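Local coordinates for protein Esterase/lipase (Lactobacillus rhamnosus, PDB 4N5H) that probably hydrolyses carboxylic esters, and may also transfer acyl groups, as an esterase of the alpha/beta-hydrolase fold, at residues 9-12 and 13-17; 16-19 and 20-24; 77-81 and 82-86; 203-206 and 207-211. The protein carries 1 engineered substitution. All coordinates share one frame; numbering follows the deposited sequence.

How the interactions relate
Interactions 1 and 2 follow each other on helix 2-28, share Ala16 and Gln17, and have centres about 11 Å apart. Interaction 3 comes later, in the loop between strand 66-72 and helix 86-94. Interaction 4 is last, on helix 203-211. Contacts 1 and 4 meet through Trp15 and Tyr206, and contacts 2 and 3 through Asp22 and Tyr79. Phe78 of interaction 3 packs against both helices. Interactions 2 and 4 do not touch; their nearest atoms are about 8 Å apart. The N-terminal helix and helix 203-211 therefore meet the loop 77-86, which leaves the central sheet of the alpha/beta-hydrolase fold.

Interaction 1: 9-12 and 13-17; sequences AKVQ and ASWAQ
The backbone N of Trp15 donates to Val11 O at 3.0 Å, and the bond is nearly straight, with an N-H...O angle of 165°. Three more bonds of the same i to i+4 pattern flank it, and the shortest runs from Ala16 N to Gln12 O at 2.8 Å. These bonds make one continuous alpha-helical stretch of helix 2-28. Ser14 OG also comes to 3.2 Å from Lys10 O, the carbonyl that already accepts from Ser14 N. The stronger partner of this hydroxyl is Asp198, and its proton could go to either.

Packing is carried by Val11 and Trp15, which lie side by side and point the same way. With CG1 of Val11 opposite its own backbone N (chi1 170°), this methyl reaches the edge of the indole, in the ring plane. Val11 CG1 is 3.6 Å from Trp15 CD1. The same CD1 is 3.2 Å from Val11 O. Beyond the segments, Trp15 NE1 bonds to Tyr206 OH, and Tyr79 meets the indole with nearly parallel planes. Phe78 touches both Val11 and Trp15.

The indole is thus bounded by a methyl on its edge, an aromatic neighbour and a bonded N-H, which together should restrict its rotation.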
loop_
_atom_site.group_PDB
_atom_site.type_symbol
_atom_site.label_atom_id
_atom_site.label_comp_id
_atom_site.label_asym_id
_atom_site.label_seq_id
_atom_site.Cartn_x
_atom_site.Cartn_y
_atom_site.Cartn_z
ATOM N N ALA A 9 12.924 -0.461 -30.487
ATOM C CA ALA A 9 13.383 0.208 -29.273
ATOM C C ALA A 9 12.733 1.574 -29.067
ATOM O O ALA A 9 12.400 1.931 -27.929
ATOM C CB ALA A 9 14.937 0.267 -29.211
ATOM N N LYS A 10 12.453 2.297 -30.134
ATOM C CA LYS A 10 11.739 3.559 -30.041
ATOM C C LYS A 10 10.240 3.403 -29.590
ATOM O O LYS A 10 9.701 4.193 -28.778
ATOM C CB LYS A 10 11.730 4.216 -31.381
ATOM C CG LYS A 10 12.978 5.077 -31.612
ATOM C CD LYS A 10 12.718 6.111 -32.688
ATOM C CE LYS A 10 11.388 6.817 -32.402
ATOM N NZ LYS A 10 11.418 8.274 -32.710
ATOM N N VAL A 11 9.591 2.430 -30.206
ATOM C CA VAL A 11 8.200 2.128 -29.834
ATOM C C VAL A 11 8.152 1.712 -28.380
ATOM O O VAL A 11 7.345 2.240 -27.608
ATOM C CB VAL A 11 7.639 1.005 -30.735
ATOM C CG1 VAL A 11 6.285 0.507 -30.209
ATOM C CG2 VAL A 11 7.433 1.514 -32.133
ATOM N N GLN A 12 9.036 0.795 -27.962
ATOM C CA GLN A 12 9.036 0.350 -26.555
ATOM C C GLN A 12 9.362 1.469 -25.569
ATOM O O GLN A 12 8.798 1.479 -24.475
ATOM C CB GLN A 12 9.924 -0.884 -26.319
ATOM C CG GLN A 12 9.565 -2.066 -27.201
ATOM C CD GLN A 12 8.253 -2.771 -26.859
ATOM O OE1 GLN A 12 8.104 -3.975 -27.176
ATOM N NE2 GLN A 12 7.295 -2.050 -26.203
ATOM N N ALA A 13 10.195 2.450 -25.941
ATOM C CA ALA A 13 10.441 3.602 -25.051
ATOM C C ALA A 13 9.192 4.473 -24.906
ATOM O O ALA A 13 8.945 5.008 -23.810
ATOM C CB ALA A 13 11.589 4.499 -25.581
ATOM N N SER A 14 8.433 4.653 -25.984
ATOM C CA SER A 14 7.196 5.434 -25.934
ATOM C C SER A 14 6.258 4.715 -24.983
ATOM O O SER A 14 5.666 5.340 -24.106
ATOM C CB SER A 14 6.490 5.555 -27.250
ATOM O OG SER A 14 7.295 6.270 -28.187
ATOM N N TRP A 15 6.110 3.393 -25.147
ATOM C CA TRP A 15 5.189 2.685 -24.242
ATOM C C TRP A 15 5.676 2.590 -22.827
ATOM O O TRP A 15 4.899 2.533 -21.909
ATOM C CB TRP A 15 4.762 1.307 -24.850
ATOM C CG TRP A 15 3.938 1.549 -26.003
ATOM C CD1 TRP A 15 4.272 1.324 -27.340
ATOM C CD2 TRP A 15 2.594 2.058 -26.040
ATOM N NE1 TRP A 15 3.282 1.764 -28.147
ATOM C CE2 TRP A 15 2.213 2.158 -27.390
ATOM C CE3 TRP A 15 1.670 2.418 -25.057
ATOM C CZ2 TRP A 15 0.971 2.680 -27.784
ATOM C CZ3 TRP A 15 0.438 2.921 -25.444
ATOM C CH2 TRP A 15 0.107 3.032 -26.820
ATOM N N ALA A 16 6.999 2.560 -22.576
ATOM C CA ALA A 16 7.505 2.634 -21.203
ATOM C C ALA A 16 7.148 3.987 -20.541
ATOM O O ALA A 16 6.834 4.037 -19.356
ATOM C CB ALA A 16 9.049 2.414 -21.152
ATOM N N GLN A 17 7.175 5.061 -21.283
ATOM C CA GLN A 17 6.730 6.348 -20.751
ATOM C C GLN A 17 5.239 6.307 -20.422
ATOM O O GLN A 17 4.813 6.785 -19.376
ATOM C CB GLN A 17 7.039 7.465 -21.707
ATOM C CG GLN A 17 6.751 8.834 -21.169
ATOM C CD GLN A 17 7.084 9.866 -22.225
ATOM O OE1 GLN A 17 7.986 9.634 -23.058
ATOM N NE2 GLN A 17 6.348 10.985 -22.232
#

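Interaction 2: 16-19 and 20-24; sequences AQTA and ARDKA
Thr18 turns CG2 opposite its backbone N, while OG1 stands opposite the carbonyl carbon (chi1 -65°). Arg21 bends back at chi3 (-24°), which lays its guanidinium over Thr18 in the conformer described here. A second conformer of Arg21 was also modelled, so the contact may not be permanent. Both residues lie on helix 2-28, and the contact is an i to i+3 and i+4 pattern within that alpha helix.

Four backbone bonds carry the helix across the two segments. Asp22 N to Thr18 O is the shortest at 2.8 Å. Arg21 N bonds to Gln17 O, Ala20 N to Ala16 O and Lys23 N to Ala19 O.

One face of the guanidinium lies over Thr18 CA, which sits 3.4 Å from its plane and toward its rim. Arg21 NH1 comes to 4.0 Å from Gln17 CG. The amide of Gln17 stands almost perpendicular to the guanidinium, with planes 87° apart.

Thr18 and Asp22 run alongside each other. Asp22 OD1 forms a salt bridge with Arg25, and Asp22 OD2 bonds to Tyr79 OH, so the carboxylate is held at both oxygens. This ties helix 2-28 to the loop 77-86. Against the same carboxylate lies the threonine methyl, Thr18 CG2, 3.7 Å from Asp22 OD2.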
loop_
_atom_site.group_PDB
_atom_site.type_symbol
_atom_site.label_atom_id
_atom_site.label_comp_id
_atom_site.label_asym_id
_atom_site.label_seq_id
_atom_site.Cartn_x
_atom_site.Cartn_y
_atom_site.Cartn_z
ATOM N N ALA A 16 6.999 2.560 -22.576
ATOM C CA ALA A 16 7.505 2.634 -21.203
ATOM C C ALA A 16 7.148 3.987 -20.541
ATOM O O ALA A 16 6.834 4.037 -19.356
ATOM C CB ALA A 16 9.049 2.414 -21.152
ATOM N N GLN A 17 7.175 5.061 -21.283
ATOM C CA GLN A 17 6.730 6.348 -20.751
ATOM C C GLN A 17 5.239 6.307 -20.422
ATOM O O GLN A 17 4.813 6.785 -19.376
ATOM C CB GLN A 17 7.039 7.465 -21.707
ATOM C CG GLN A 17 6.751 8.834 -21.169
ATOM C CD GLN A 17 7.084 9.866 -22.225
ATOM O OE1 GLN A 17 7.986 9.634 -23.058
ATOM N NE2 GLN A 17 6.348 10.985 -22.232
ATOM N N THR A 18 4.449 5.779 -21.322
ATOM C CA THR A 18 3.009 5.597 -21.037
ATOM C C THR A 18 2.779 4.793 -19.785
ATOM O O THR A 18 1.930 5.142 -18.917
ATOM C CB THR A 18 2.360 4.910 -22.228
ATOM O OG1 THR A 18 2.457 5.822 -23.303
ATOM C CG2 THR A 18 0.907 4.648 -21.964
ATOM N N ALA A 19 3.520 3.695 -19.672
ATOM C CA ALA A 19 3.477 2.775 -18.500
ATOM C C ALA A 19 3.708 3.489 -17.178
ATOM O O ALA A 19 3.008 3.243 -16.232
ATOM C CB ALA A 19 4.470 1.676 -18.597
ATOM N N ALA A 20 4.722 4.316 -17.144
ATOM C CA ALA A 20 4.966 5.124 -15.952
ATOM C C ALA A 20 3.773 6.055 -15.684
ATOM O O ALA A 20 3.433 6.236 -14.500
ATOM C CB ALA A 20 6.276 5.959 -16.138
ATOM N N ARG A 21 3.187 6.668 -16.717
ATOM C CA ARG A 21 2.054 7.579 -16.563
ATOM C C ARG A 21 0.857 6.787 -15.986
ATOM O O ARG A 21 0.158 7.232 -15.073
ATOM C CB ARG A 21 1.609 8.238 -17.875
ATOM C CG ARG A 21 2.567 9.311 -18.400
ATOM C CD ARG A 21 2.174 9.992 -19.706
ATOM N NE ARG A 21 1.300 9.250 -20.564
ATOM C CZ ARG A 21 1.640 8.795 -21.747
ATOM N NH1 ARG A 21 2.906 8.931 -22.220
ATOM N NH2 ARG A 21 0.709 8.168 -22.429
ATOM N N ASP A 22 0.629 5.585 -16.523
ATOM C CA ASP A 22 -0.458 4.752 -16.044
ATOM C C ASP A 22 -0.288 4.317 -14.566
ATOM O O ASP A 22 -1.230 4.313 -13.809
ATOM C CB ASP A 22 -0.618 3.456 -16.907
ATOM C CG ASP A 22 -1.102 3.744 -18.344
ATOM O OD1 ASP A 22 -1.608 4.866 -18.589
ATOM O OD2 ASP A 22 -0.903 2.919 -19.291
ATOM N N LYS A 23 0.963 3.948 -14.170
ATOM C CA LYS A 23 1.235 3.586 -12.825
ATOM C C LYS A 23 1.002 4.739 -11.884
ATOM O O LYS A 23 0.366 4.537 -10.884
ATOM C CB LYS A 23 2.664 3.105 -12.710
ATOM C CG LYS A 23 3.067 2.614 -11.345
ATOM C CD LYS A 23 4.578 2.223 -11.437
ATOM C CE LYS A 23 5.098 1.606 -10.137
ATOM N NZ LYS A 23 6.614 1.567 -10.271
ATOM N N ALA A 24 1.423 5.938 -12.285
ATOM C CA ALA A 24 1.284 7.172 -11.424
ATOM C C ALA A 24 -0.225 7.451 -11.275
ATOM O O ALA A 24 -0.754 7.705 -10.180
ATOM C CB ALA A 24 1.995 8.385 -12.036
#

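Interaction 3: 77-81 and 82-86; sequences WFYGD and RNLNR. With IPA (isopropyl alcohol), chain C.
The phenol of Tyr79 meets Leu84 obliquely, and the two side chains cross at about a right angle. Leu84 CD2 lies 3.9 Å from Tyr79 CE1, and Leu84 CD1 is 3.7 Å from Tyr79 OH. That hydroxyl bonds to Asp22 on helix 2-28. The other flat group, the guanidinium of Arg86, is met at its edge. There Arg86 NH1 donates to Asn83 O at 2.8 Å and to O2 of an isopropyl alcohol, also at 2.8 Å. The alcohol is probably from the crystallisation liquor. Arg86 N reaches Asn83 O as well, from the opposite face of that carbonyl plane.

The stretch opens at Trp77, after an HGGG sequence that in related hydrolases contributes to the oxyanion hole and may do so here. The chain makes two overlapping type I turns, Asp81 to Leu84 and Asn83 to Arg86. Leu84 N bonds to Asp81 O at 3.2 Å. With CG placed between its backbone N and carbonyl carbon (chi1 59°), Asp81 brings OD1 back to accept from Asn83 N at 2.9 Å, an Asx turn. One water joins Asp81 O to Asn85 N; another joins Asp81 OD2 to Asn83 ND2. Asn83 OD1 bonds to Asn54.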
loop_
_atom_site.group_PDB
_atom_site.type_symbol
_atom_site.label_atom_id
_atom_site.label_comp_id
_atom_site.label_asym_id
_atom_site.label_seq_id
_atom_site.Cartn_x
_atom_site.Cartn_y
_atom_site.Cartn_z
ATOM N N TRP A 77 -1.400 -2.058 -29.496
ATOM C CA TRP A 77 -1.052 -3.455 -29.832
ATOM C C TRP A 77 0.237 -4.031 -29.268
ATOM O O TRP A 77 0.450 -5.251 -29.290
ATOM C CB TRP A 77 -1.228 -3.727 -31.378
ATOM C CG TRP A 77 -2.453 -3.257 -32.090
ATOM C CD1 TRP A 77 -3.636 -3.909 -32.177
ATOM C CD2 TRP A 77 -2.656 -2.022 -32.782
ATOM N NE1 TRP A 77 -4.518 -3.209 -32.861
ATOM C CE2 TRP A 77 -3.970 -2.033 -33.268
ATOM C CE3 TRP A 77 -1.826 -0.919 -33.072
ATOM C CZ2 TRP A 77 -4.530 -0.972 -34.034
ATOM C CZ3 TRP A 77 -2.325 0.094 -33.829
ATOM C CH2 TRP A 77 -3.699 0.087 -34.312
ATOM N N PHE A 78 1.034 -3.126 -28.650
ATOM C CA PHE A 78 2.360 -3.402 -28.103
ATOM C C PHE A 78 2.436 -3.389 -26.579
ATOM O O PHE A 78 3.431 -3.783 -25.968
ATOM C CB PHE A 78 3.375 -2.314 -28.589
ATOM C CG PHE A 78 3.955 -2.550 -29.974
ATOM C CD1 PHE A 78 3.308 -2.068 -31.101
ATOM C CD2 PHE A 78 5.167 -3.236 -30.118
ATOM C CE1 PHE A 78 3.849 -2.217 -32.392
ATOM C CE2 PHE A 78 5.688 -3.408 -31.420
ATOM C CZ PHE A 78 5.024 -2.927 -32.511
ATOM N N TYR A 79 1.339 -2.970 -25.933
ATOM C CA TYR A 79 1.360 -2.614 -24.506
ATOM C C TYR A 79 0.039 -3.023 -23.870
ATOM O O TYR A 79 -1.041 -2.949 -24.459
ATOM C CB TYR A 79 1.567 -1.108 -24.304
ATOM C CG TYR A 79 1.376 -0.543 -22.945
ATOM C CD1 TYR A 79 0.236 0.116 -22.615
ATOM C CD2 TYR A 79 2.282 -0.773 -21.953
ATOM C CE1 TYR A 79 0.034 0.607 -21.356
ATOM C CE2 TYR A 79 2.088 -0.341 -20.659
ATOM C CZ TYR A 79 0.933 0.373 -20.352
ATOM O OH TYR A 79 0.662 0.866 -19.047
ATOM N N GLY A 80 0.146 -3.392 -22.601
ATOM C CA GLY A 80 -1.056 -3.542 -21.757
ATOM C C GLY A 80 -1.232 -4.972 -21.289
ATOM O O GLY A 80 -0.542 -5.909 -21.697
ATOM N N ASP A 81 -2.224 -5.164 -20.412
ATOM C CA ASP A 81 -2.543 -6.472 -19.911
ATOM C C ASP A 81 -3.949 -6.445 -19.305
ATOM O O ASP A 81 -4.609 -5.412 -19.424
ATOM C CB ASP A 81 -1.502 -6.990 -18.873
ATOM C CG ASP A 81 -1.352 -6.093 -17.662
ATOM O OD1 ASP A 81 -2.328 -5.423 -17.238
ATOM O OD2 ASP A 81 -0.173 -5.933 -17.153
ATOM N N ARG A 82 -4.420 -7.556 -18.749
ATOM C CA ARG A 82 -5.770 -7.634 -18.179
ATOM C C ARG A 82 -6.025 -6.682 -17.034
ATOM O O ARG A 82 -7.180 -6.462 -16.664
ATOM C CB ARG A 82 -6.066 -9.059 -17.733
ATOM C CG ARG A 82 -5.190 -9.605 -16.610
ATOM C CD ARG A 82 -5.563 -11.061 -16.283
ATOM N NE ARG A 82 -4.447 -11.628 -15.551
ATOM C CZ ARG A 82 -4.062 -11.329 -14.308
ATOM N NH1 ARG A 82 -4.848 -10.700 -13.433
ATOM N NH2 ARG A 82 -2.857 -11.771 -13.918
ATOM N N ASN A 83 -4.974 -6.128 -16.421
ATOM C CA ASN A 83 -5.164 -5.180 -15.322
ATOM C C ASN A 83 -5.215 -3.716 -15.723
ATOM O O ASN A 83 -5.594 -2.837 -14.903
ATOM C CB ASN A 83 -4.054 -5.395 -14.262
ATOM C CG ASN A 83 -4.166 -6.745 -13.574
ATOM O OD1 ASN A 83 -5.250 -7.286 -13.350
ATOM N ND2 ASN A 83 -3.010 -7.362 -13.325
ATOM N N LEU A 84 -4.857 -3.410 -16.971
ATOM C CA LEU A 84 -4.751 -2.026 -17.408
ATOM C C LEU A 84 -5.993 -1.212 -17.194
ATOM O O LEU A 84 -5.909 -0.070 -16.715
ATOM C CB LEU A 84 -4.267 -1.925 -18.864
ATOM C CG LEU A 84 -4.109 -0.551 -19.458
ATOM C CD1 LEU A 84 -2.982 0.182 -18.704
ATOM C CD2 LEU A 84 -3.675 -0.647 -20.918
ATOM N N ASN A 85 -7.155 -1.781 -17.586
ATOM C CA ASN A 85 -8.431 -1.096 -17.440
ATOM C C ASN A 85 -9.213 -1.529 -16.241
ATOM O O ASN A 85 -10.450 -1.461 -16.205
ATOM C CB ASN A 85 -9.270 -1.366 -18.742
ATOM C CG ASN A 85 -8.737 -0.621 -19.968
ATOM O OD1 ASN A 85 -7.768 0.124 -19.912
ATOM N ND2 ASN A 85 -9.415 -0.848 -21.082
ATOM N N ARG A 86 -8.519 -1.933 -15.170
ATOM C CA ARG A 86 -9.245 -2.433 -14.034
ATOM C C ARG A 86 -10.239 -1.451 -13.403
ATOM O O ARG A 86 -11.344 -1.874 -13.033
ATOM C CB ARG A 86 -8.333 -3.025 -13.002
ATOM C CG ARG A 86 -7.466 -2.022 -12.300
ATOM C CD ARG A 86 -6.330 -2.797 -11.574
ATOM N NE ARG A 86 -5.324 -1.933 -10.970
ATOM C CZ ARG A 86 -4.252 -1.471 -11.576
ATOM N NH1 ARG A 86 -4.015 -1.739 -12.831
ATOM N NH2 ARG A 86 -3.397 -0.708 -10.893
HETATM C C1 IPA C . -0.666 0.219 -12.569
HETATM C C2 IPA C . -0.745 -0.061 -14.092
HETATM C C3 IPA C . 0.585 -0.737 -14.381
HETATM O O2 IPA C . -1.829 -1.037 -14.381
HETATM O O HOH W 1 -7.148 -4.179 -19.158
HETATM O O HOH W 2 -0.461 -5.858 -14.258
#

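Interaction 4: 203-206 and 207-211; sequences AAFY and LDKLS
Lys209 folds back over Phe205, one helical turn earlier on helix 203-211. Its CB lies 3.6 Å from Phe205 O, the carbonyl that accepts from Lys209 N at 3.1 Å. A bend at chi2 (-53°) then turns the chain along the ring. CG stands over one face, 4.0 Å from the Phe205 ring centroid and 21° off its normal, which makes a CH-pi contact. CE passes close to CE1 and CZ of Phe205, 3.5 Å from CE1. The tip, Lys209 NZ, forms a salt bridge with Glu4 of helix 2-28.

Phe205 itself packs on Met7 and Val11 of that same helix. On the next residue, Tyr206 turns its hydroxyl to Trp15 and meets Phe78 edge-to-face. Leu207 packs on Pro189 and Leu221, and its CG lies 3.2 Å from Ala203 O. At the exposed side, a water donates to Ala204 O at 2.8 Å and more weakly to Asp208 OD1.

The lysine thus serves two chemistries. The CH-pi contact holds its chain against Phe205 within the helix. The salt bridge to Glu4, together with the packing of Phe205, reaches across to helix 2-28.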
loop_
_atom_site.group_PDB
_atom_site.type_symbol
_atom_site.label_atom_id
_atom_site.label_comp_id
_atom_site.label_asym_id
_atom_site.label_seq_id
_atom_site.Cartn_x
_atom_site.Cartn_y
_atom_site.Cartn_z
ATOM N N ALA A 203 4.094 4.627 -38.172
ATOM C CA ALA A 203 2.936 3.904 -38.657
ATOM C C ALA A 203 3.335 2.709 -39.478
ATOM O O ALA A 203 2.706 1.662 -39.376
ATOM C CB ALA A 203 1.982 4.752 -39.484
ATOM N N ALA A 204 4.310 2.854 -40.359
ATOM C CA ALA A 204 4.529 1.753 -41.291
ATOM C C ALA A 204 5.043 0.556 -40.488
ATOM O O ALA A 204 4.791 -0.611 -40.826
ATOM C CB ALA A 204 5.508 2.163 -42.401
ATOM N N PHE A 205 5.798 0.830 -39.437
ATOM C CA PHE A 205 6.299 -0.211 -38.552
ATOM C C PHE A 205 5.151 -0.918 -37.769
ATOM O O PHE A 205 5.153 -2.143 -37.618
ATOM C CB PHE A 205 7.288 0.354 -37.550
ATOM C CG PHE A 205 7.882 -0.665 -36.645
ATOM C CD1 PHE A 205 8.773 -1.597 -37.128
ATOM C CD2 PHE A 205 7.502 -0.728 -35.263
ATOM C CE1 PHE A 205 9.349 -2.540 -36.282
ATOM C CE2 PHE A 205 8.035 -1.691 -34.450
ATOM C CZ PHE A 205 8.947 -2.609 -34.942
ATOM N N TYR A 206 4.225 -0.139 -37.231
ATOM C CA TYR A 206 3.008 -0.726 -36.614
ATOM C C TYR A 206 2.224 -1.664 -37.588
ATOM O O TYR A 206 1.767 -2.793 -37.241
ATOM C CB TYR A 206 2.038 0.325 -36.070
ATOM C CG TYR A 206 2.402 0.874 -34.728
ATOM C CD1 TYR A 206 3.415 1.765 -34.582
ATOM C CD2 TYR A 206 1.701 0.524 -33.590
ATOM C CE1 TYR A 206 3.762 2.252 -33.325
ATOM C CE2 TYR A 206 2.007 1.063 -32.360
ATOM C CZ TYR A 206 3.023 1.962 -32.232
ATOM O OH TYR A 206 3.414 2.485 -30.983
ATOM N N LEU A 207 2.046 -1.172 -38.784
ATOM C CA LEU A 207 1.307 -1.891 -39.797
ATOM C C LEU A 207 2.010 -3.194 -40.188
ATOM O O LEU A 207 1.351 -4.235 -40.358
ATOM C CB LEU A 207 1.050 -0.973 -40.994
ATOM C CG LEU A 207 0.176 0.253 -40.742
ATOM C CD1 LEU A 207 0.169 1.228 -41.910
ATOM C CD2 LEU A 207 -1.201 -0.259 -40.430
ATOM N N ASP A 208 3.330 -3.142 -40.304
ATOM C CA ASP A 208 4.116 -4.329 -40.553
ATOM C C ASP A 208 4.050 -5.384 -39.471
ATOM O O ASP A 208 3.973 -6.571 -39.735
ATOM C CB ASP A 208 5.578 -3.928 -40.797
ATOM C CG ASP A 208 5.796 -3.410 -42.238
ATOM O OD1 ASP A 208 4.841 -3.520 -43.078
ATOM O OD2 ASP A 208 6.932 -2.931 -42.551
ATOM N N LYS A 209 4.128 -4.963 -38.222
ATOM C CA LYS A 209 4.057 -5.886 -37.122
ATOM C C LYS A 209 2.601 -6.418 -37.007
ATOM O O LYS A 209 2.458 -7.581 -36.573
ATOM C CB LYS A 209 4.613 -5.254 -35.810
ATOM C CG LYS A 209 6.140 -4.967 -35.796
ATOM C CD LYS A 209 6.933 -6.202 -36.172
ATOM C CE LYS A 209 8.422 -5.919 -36.283
ATOM N NZ LYS A 209 9.099 -7.138 -36.789
ATOM N N LEU A 210 1.617 -5.604 -37.265
ATOM C CA LEU A 210 0.222 -6.080 -37.218
ATOM C C LEU A 210 0.026 -7.169 -38.274
ATOM O O LEU A 210 -0.568 -8.207 -38.000
ATOM C CB LEU A 210 -0.780 -4.972 -37.512
ATOM C CG LEU A 210 -1.136 -4.130 -36.302
ATOM C CD1 LEU A 210 -1.906 -2.916 -36.776
ATOM C CD2 LEU A 210 -1.968 -4.978 -35.304
ATOM N N SER A 211 0.546 -6.965 -39.508
ATOM C CA SER A 211 0.286 -7.945 -40.542
ATOM C C SER A 211 1.162 -9.152 -40.455
ATOM O O SER A 211 0.832 -10.209 -41.041
ATOM C CB SER A 211 0.433 -7.334 -41.973
ATOM O OG SER A 211 1.864 -7.201 -42.224
HETATM O O HOH W 3 4.187 -0.922 -43.495
#